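Local coordinates for halogenase (Chondromyces crocatus, PDB 3E1T), which binds flavin-adenine dinucleotide and, as an FAD-dependent halogenase, probably chlorinates a precursor of the myxobacterial product chondrochloren, at residues I210-Y222 and L252-L266. Residues are numbered along the deposited sequence; the frame is centred on the assembly and turned at random.
Sequences ILSAAFQDGWFWY and LLRYIDRCPIIKEYL
Phe220 packs its ring face against Ile262 where a beta hairpin, strands 210-215 and 218-224 joined by a type I turn, is covered on one side by two consecutive helices, 248-257 and 260-266. From the backbone outward, Phe220 CB meets Ile262 CG1 at 3.6 Å, CG lies against the same atom, CD1 faces Ile262 CG2, and CD2 lies 3.8 Å from Cys259 CB. Further along, CE1 reaches Leu252 CD1, CE2, on the ring edge, comes 3.4 Å from Tyr255 O, and CZ, the tip, comes 3.5 Å from Ile256 N and touches Ile256 CG1 and Tyr255 CB. Ile262 CG2 sits over the ring centre in a CH-pi contact, only 10° off the normal. Cutting this ring back to an alanine would probably open a gap between Ile262 CG2 and Ile256 CG1. Along the neighbouring strand, Ala213 CB touches Ile261 CG2, and Leu211 meets Ile261 tip to tip. Tyr222, its CG anti to the backbone N (chi1 -173°), offers a ring face to the edge of Tyr265 in a T-shaped pair, while its hydroxyl bonds Lys200 O. The hairpin's other side carries Trp221, which touches FAD. At the turn, Arg258 NH1 makes a salt bridge to Asp217 OD2 (2.7 Å), striking the carboxylate from above its plane; water also links OD2 to Tyr255 OH.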
loop_
_atom_site.group_PDB
_atom_site.type_symbol
_atom_site.label_atom_id
_atom_site.label_comp_id
_atom_site.label_asym_id
_atom_site.label_seq_id
_atom_site.Cartn_x
_atom_site.Cartn_y
_atom_site.Cartn_z
ATOM N N ILE A 210 7.342 4.265 -13.639
ATOM C CA ILE A 210 5.938 3.890 -13.735
ATOM C C ILE A 210 5.216 4.926 -14.591
ATOM O O ILE A 210 5.536 6.129 -14.545
ATOM C CB ILE A 210 5.261 3.750 -12.329
ATOM C CG1 ILE A 210 3.818 3.245 -12.461
ATOM C CG2 ILE A 210 5.323 5.066 -11.557
ATOM C CD1 ILE A 210 3.137 2.859 -11.128
ATOM N N LEU A 211 4.273 4.444 -15.389
ATOM C CA LEU A 211 3.358 5.301 -16.120
ATOM C C LEU A 211 1.932 5.075 -15.603
ATOM O O LEU A 211 1.480 3.933 -15.497
ATOM C CB LEU A 211 3.426 4.989 -17.622
ATOM C CG LEU A 211 2.332 5.565 -18.532
ATOM C CD1 LEU A 211 2.508 7.066 -18.753
ATOM C CD2 LEU A 211 2.304 4.822 -19.875
ATOM N N SER A 212 1.244 6.163 -15.267
ATOM C CA SER A 212 -0.175 6.112 -14.908
ATOM C C SER A 212 -0.933 7.068 -15.808
ATOM O O SER A 212 -0.519 8.224 -15.988
ATOM C CB SER A 212 -0.397 6.494 -13.443
ATOM O OG SER A 212 0.492 5.794 -12.585
ATOM N N ALA A 213 -2.043 6.590 -16.358
ATOM C CA ALA A 213 -2.776 7.332 -17.365
ATOM C C ALA A 213 -4.298 7.307 -17.171
ATOM O O ALA A 213 -4.932 6.252 -17.222
ATOM C CB ALA A 213 -2.391 6.817 -18.769
ATOM N N ALA A 214 -4.872 8.484 -16.969
ATOM C CA ALA A 214 -6.314 8.657 -16.858
ATOM C C ALA A 214 -7.010 8.551 -18.217
ATOM O O ALA A 214 -6.479 9.007 -19.238
ATOM C CB ALA A 214 -6.618 9.995 -16.215
ATOM N N PHE A 215 -8.182 7.922 -18.229
ATOM C CA PHE A 215 -9.062 7.908 -19.404
ATOM C C PHE A 215 -10.503 8.095 -18.940
ATOM O O PHE A 215 -10.725 8.463 -17.781
ATOM C CB PHE A 215 -8.868 6.652 -20.254
ATOM C CG PHE A 215 -9.367 5.378 -19.620
ATOM C CD1 PHE A 215 -10.450 4.694 -20.179
ATOM C CD2 PHE A 215 -8.740 4.843 -18.495
ATOM C CE1 PHE A 215 -10.907 3.511 -19.634
ATOM C CE2 PHE A 215 -9.193 3.645 -17.928
ATOM C CZ PHE A 215 -10.280 2.982 -18.496
ATOM N N GLN A 216 -11.487 7.869 -19.812
ATOM C CA GLN A 216 -12.851 8.291 -19.468
ATOM C C GLN A 216 -13.459 7.529 -18.293
ATOM O O GLN A 216 -14.291 8.075 -17.565
ATOM C CB GLN A 216 -13.803 8.237 -20.666
ATOM C CG GLN A 216 -15.055 9.064 -20.419
ATOM C CD GLN A 216 -15.970 9.153 -21.603
ATOM O OE1 GLN A 216 -16.322 10.257 -22.029
ATOM N NE2 GLN A 216 -16.384 7.998 -22.142
ATOM N N ASP A 217 -13.079 6.263 -18.137
ATOM C CA ASP A 217 -13.698 5.388 -17.129
ATOM C C ASP A 217 -12.786 5.085 -15.924
ATOM O O ASP A 217 -13.116 4.241 -15.080
ATOM C CB ASP A 217 -14.188 4.087 -17.779
ATOM C CG ASP A 217 -15.509 4.259 -18.537
ATOM O OD1 ASP A 217 -16.074 5.367 -18.551
ATOM O OD2 ASP A 217 -15.997 3.265 -19.099
ATOM N N GLY A 218 -11.657 5.776 -15.831
ATOM C CA GLY A 218 -10.715 5.543 -14.732
ATOM C C GLY A 218 -9.297 5.811 -15.139
ATOM O O GLY A 218 -9.028 6.780 -15.846
ATOM N N TRP A 219 -8.379 4.959 -14.698
ATOM C CA TRP A 219 -6.974 5.139 -15.037
ATOM C C TRP A 219 -6.217 3.823 -15.091
ATOM O O TRP A 219 -6.644 2.829 -14.510
ATOM C CB TRP A 219 -6.279 6.144 -14.092
ATOM C CG TRP A 219 -6.212 5.721 -12.641
ATOM C CD1 TRP A 219 -7.189 5.872 -11.701
ATOM C CD2 TRP A 219 -5.100 5.108 -11.969
ATOM N NE1 TRP A 219 -6.760 5.380 -10.486
ATOM C CE2 TRP A 219 -5.487 4.900 -10.624
ATOM C CE3 TRP A 219 -3.829 4.694 -12.377
ATOM C CZ2 TRP A 219 -4.645 4.295 -9.684
ATOM C CZ3 TRP A 219 -2.984 4.100 -11.441
ATOM C CH2 TRP A 219 -3.398 3.906 -10.107
ATOM N N PHE A 220 -5.099 3.834 -15.811
ATOM C CA PHE A 220 -4.246 2.664 -15.981
ATOM C C PHE A 220 -2.924 2.851 -15.256
ATOM O O PHE A 220 -2.397 3.966 -15.193
ATOM C CB PHE A 220 -3.935 2.456 -17.467
ATOM C CG PHE A 220 -4.875 1.543 -18.175
ATOM C CD1 PHE A 220 -4.684 0.165 -18.134
ATOM C CD2 PHE A 220 -5.927 2.058 -18.923
ATOM C CE1 PHE A 220 -5.552 -0.698 -18.804
ATOM C CE2 PHE A 220 -6.804 1.220 -19.599
ATOM C CZ PHE A 220 -6.618 -0.165 -19.552
ATOM N N TRP A 221 -2.386 1.769 -14.707
ATOM C CA TRP A 221 -0.957 1.720 -14.410
ATOM C C TRP A 221 -0.247 0.851 -15.438
ATOM O O TRP A 221 -0.861 -0.035 -16.049
ATOM C CB TRP A 221 -0.662 1.250 -12.979
ATOM C CG TRP A 221 -0.772 -0.245 -12.740
ATOM C CD1 TRP A 221 0.135 -1.204 -13.096
ATOM C CD2 TRP A 221 -1.827 -0.932 -12.042
ATOM N NE1 TRP A 221 -0.301 -2.452 -12.695
ATOM C CE2 TRP A 221 -1.495 -2.310 -12.035
ATOM C CE3 TRP A 221 -3.029 -0.521 -11.442
ATOM C CZ2 TRP A 221 -2.315 -3.276 -11.442
ATOM C CZ3 TRP A 221 -3.840 -1.480 -10.839
ATOM C CH2 TRP A 221 -3.482 -2.851 -10.854
ATOM N N TYR A 222 1.047 1.109 -15.616
ATOM C CA TYR A 222 1.879 0.454 -16.635
ATOM C C TYR A 222 3.273 0.380 -16.035
ATOM O O TYR A 222 4.005 1.363 -16.031
ATOM C CB TYR A 222 1.903 1.281 -17.926
ATOM C CG TYR A 222 2.596 0.623 -19.123
ATOM C CD1 TYR A 222 1.868 -0.142 -20.031
ATOM C CD2 TYR A 222 3.963 0.797 -19.361
ATOM C CE1 TYR A 222 2.481 -0.736 -21.139
ATOM C CE2 TYR A 222 4.598 0.202 -20.493
ATOM C CZ TYR A 222 3.845 -0.562 -21.365
ATOM O OH TYR A 222 4.417 -1.159 -22.480
ATOM N N LEU A 252 -10.822 -5.813 -20.031
ATOM C CA LEU A 252 -9.541 -5.119 -19.955
ATOM C C LEU A 252 -9.063 -4.707 -21.347
ATOM O O LEU A 252 -8.613 -3.582 -21.536
ATOM C CB LEU A 252 -8.488 -5.963 -19.235
ATOM C CG LEU A 252 -7.091 -5.382 -18.987
ATOM C CD1 LEU A 252 -7.122 -4.139 -18.086
ATOM C CD2 LEU A 252 -6.187 -6.462 -18.396
ATOM N N LEU A 253 -9.186 -5.622 -22.310
ATOM C CA LEU A 253 -8.776 -5.359 -23.691
ATOM C C LEU A 253 -9.507 -4.147 -24.255
ATOM O O LEU A 253 -8.884 -3.272 -24.855
ATOM C CB LEU A 253 -8.986 -6.600 -24.572
ATOM C CG LEU A 253 -7.737 -7.414 -24.963
ATOM C CD1 LEU A 253 -6.529 -7.216 -24.031
ATOM C CD2 LEU A 253 -8.066 -8.894 -25.102
ATOM N N ARG A 254 -10.820 -4.092 -24.026
ATOM C CA ARG A 254 -11.622 -2.936 -24.406
ATOM C C ARG A 254 -11.240 -1.650 -23.666
ATOM O O ARG A 254 -11.298 -0.571 -24.251
ATOM C CB ARG A 254 -13.119 -3.223 -24.256
ATOM C CG ARG A 254 -14.010 -2.106 -24.778
ATOM C CD ARG A 254 -13.535 -1.632 -26.163
ATOM N NE ARG A 254 -14.276 -0.474 -26.652
ATOM C CZ ARG A 254 -15.120 -0.505 -27.680
ATOM N NH1 ARG A 254 -15.343 -1.643 -28.337
ATOM N NH2 ARG A 254 -15.741 0.609 -28.055
ATOM N N TYR A 255 -10.856 -1.758 -22.395
ATOM C CA TYR A 255 -10.372 -0.595 -21.652
ATOM C C TYR A 255 -9.043 -0.104 -22.217
ATOM O O TYR A 255 -8.806 1.103 -22.311
ATOM C CB TYR A 255 -10.217 -0.899 -20.156
ATOM C CG TYR A 255 -11.502 -0.905 -19.360
ATOM C CD1 TYR A 255 -12.458 0.107 -19.512
ATOM C CD2 TYR A 255 -11.752 -1.911 -18.422
ATOM C CE1 TYR A 255 -13.632 0.107 -18.766
ATOM C CE2 TYR A 255 -12.927 -1.925 -17.677
ATOM C CZ TYR A 255 -13.854 -0.915 -17.849
ATOM O OH TYR A 255 -15.002 -0.936 -17.102
ATOM N N ILE A 256 -8.175 -1.045 -22.581
ATOM C CA ILE A 256 -6.880 -0.703 -23.173
ATOM C C ILE A 256 -7.076 0.123 -24.446
ATOM O O ILE A 256 -6.484 1.190 -24.591
ATOM C CB ILE A 256 -6.022 -1.954 -23.443
ATOM C CG1 ILE A 256 -5.505 -2.534 -22.123
ATOM C CG2 ILE A 256 -4.847 -1.616 -24.355
ATOM C CD1 ILE A 256 -5.008 -3.951 -22.228
ATOM N N ASP A 257 -7.942 -0.365 -25.339
ATOM C CA ASP A 257 -8.270 0.334 -26.586
ATOM C C ASP A 257 -8.739 1.771 -26.366
ATOM O O ASP A 257 -8.551 2.628 -27.228
ATOM C CB ASP A 257 -9.333 -0.437 -27.373
ATOM C CG ASP A 257 -8.789 -1.700 -28.027
ATOM O OD1 ASP A 257 -7.571 -1.994 -27.902
ATOM O OD2 ASP A 257 -9.591 -2.404 -28.681
ATOM N N ARG A 258 -9.334 2.037 -25.206
ATOM C CA ARG A 258 -9.935 3.346 -24.923
ATOM C C ARG A 258 -8.979 4.320 -24.235
ATOM O O ARG A 258 -9.354 5.442 -23.891
ATOM C CB ARG A 258 -11.207 3.177 -24.094
ATOM C CG ARG A 258 -12.350 2.497 -24.834
ATOM C CD ARG A 258 -13.526 2.325 -23.899
ATOM N NE ARG A 258 -13.972 3.614 -23.384
ATOM C CZ ARG A 258 -14.697 3.787 -22.280
ATOM N NH1 ARG A 258 -15.071 2.741 -21.536
ATOM N NH2 ARG A 258 -15.049 5.014 -21.923
ATOM N N CYS A 259 -7.739 3.892 -24.042
ATOM C CA CYS A 259 -6.720 4.755 -23.451
ATOM C C CYS A 259 -5.524 4.877 -24.403
ATOM O O CYS A 259 -4.645 4.016 -24.404
ATOM C CB CYS A 259 -6.279 4.213 -22.086
ATOM S SG CYS A 259 -5.049 5.245 -21.253
ATOM N N PRO A 260 -5.504 5.936 -25.236
ATOM C CA PRO A 260 -4.469 6.138 -26.265
ATOM C C PRO A 260 -3.039 5.692 -25.917
ATOM O O PRO A 260 -2.494 4.821 -26.612
ATOM C CB PRO A 260 -4.543 7.639 -26.522
ATOM C CG PRO A 260 -5.996 7.926 -26.399
ATOM C CD PRO A 260 -6.514 7.013 -25.287
ATOM N N ILE A 261 -2.437 6.259 -24.868
ATOM C CA ILE A 261 -1.058 5.894 -24.519
ATOM C C ILE A 261 -0.887 4.398 -24.224
ATOM O O ILE A 261 0.105 3.793 -24.639
ATOM C CB ILE A 261 -0.444 6.769 -23.384
ATOM C CG1 ILE A 261 1.022 6.380 -23.140
ATOM C CG2 ILE A 261 -1.263 6.676 -22.092
ATOM C CD1 ILE A 261 1.881 7.493 -22.547
ATOM N N ILE A 262 -1.863 3.806 -23.538
ATOM C CA ILE A 262 -1.806 2.382 -23.212
ATOM C C ILE A 262 -2.028 1.541 -24.467
ATOM O O ILE A 262 -1.355 0.523 -24.660
ATOM C CB ILE A 262 -2.828 1.989 -22.098
ATOM C CG1 ILE A 262 -2.608 2.814 -20.815
ATOM C CG2 ILE A 262 -2.803 0.476 -21.829
ATOM C CD1 ILE A 262 -1.188 2.772 -20.218
ATOM N N LYS A 263 -2.967 1.968 -25.312
ATOM C CA LYS A 263 -3.201 1.300 -26.600
ATOM C C LYS A 263 -1.914 1.219 -27.427
ATOM O O LYS A 263 -1.555 0.150 -27.941
ATOM C CB LYS A 263 -4.307 2.003 -27.403
ATOM C CG LYS A 263 -4.640 1.295 -28.731
ATOM C CD LYS A 263 -5.969 1.743 -29.310
ATOM C CE LYS A 263 -6.145 1.281 -30.768
ATOM N NZ LYS A 263 -5.862 -0.176 -30.988
ATOM N N GLU A 264 -1.207 2.338 -27.533
ATOM C CA GLU A 264 0.026 2.360 -28.316
ATOM C C GLU A 264 1.173 1.577 -27.660
ATOM O O GLU A 264 1.886 0.829 -28.337
ATOM C CB GLU A 264 0.426 3.788 -28.719
ATOM C CG GLU A 264 1.089 4.628 -27.658
ATOM C CD GLU A 264 2.107 5.601 -28.253
ATOM O OE1 GLU A 264 1.797 6.811 -28.338
ATOM O OE2 GLU A 264 3.212 5.155 -28.641
ATOM N N TYR A 265 1.327 1.699 -26.342
ATOM C CA TYR A 265 2.402 0.982 -25.665
ATOM C C TYR A 265 2.234 -0.529 -25.729
ATOM O O TYR A 265 3.226 -1.260 -25.644
ATOM C CB TYR A 265 2.571 1.460 -24.219
ATOM C CG TYR A 265 3.431 2.699 -24.075
ATOM C CD1 TYR A 265 3.212 3.821 -24.874
ATOM C CD2 TYR A 265 4.455 2.755 -23.136
ATOM C CE1 TYR A 265 3.983 4.957 -24.749
ATOM C CE2 TYR A 265 5.246 3.894 -23.006
ATOM C CZ TYR A 265 4.995 4.992 -23.818
ATOM O OH TYR A 265 5.752 6.129 -23.703
ATOM N N LEU A 266 0.995 -0.997 -25.895
ATOM C CA LEU A 266 0.729 -2.444 -25.934
ATOM C C LEU A 266 0.497 -3.028 -27.332
ATOM O O LEU A 266 0.383 -4.253 -27.483
ATOM C CB LEU A 266 -0.422 -2.831 -24.989
ATOM C CG LEU A 266 -0.177 -2.658 -23.477
ATOM C CD1 LEU A 266 -1.423 -3.012 -22.695
ATOM C CD2 LEU A 266 1.023 -3.471 -22.960
HETATM O O HOH W 1 -11.231 7.352 -22.932
HETATM O O HOH W 2 -16.283 1.263 -16.974
#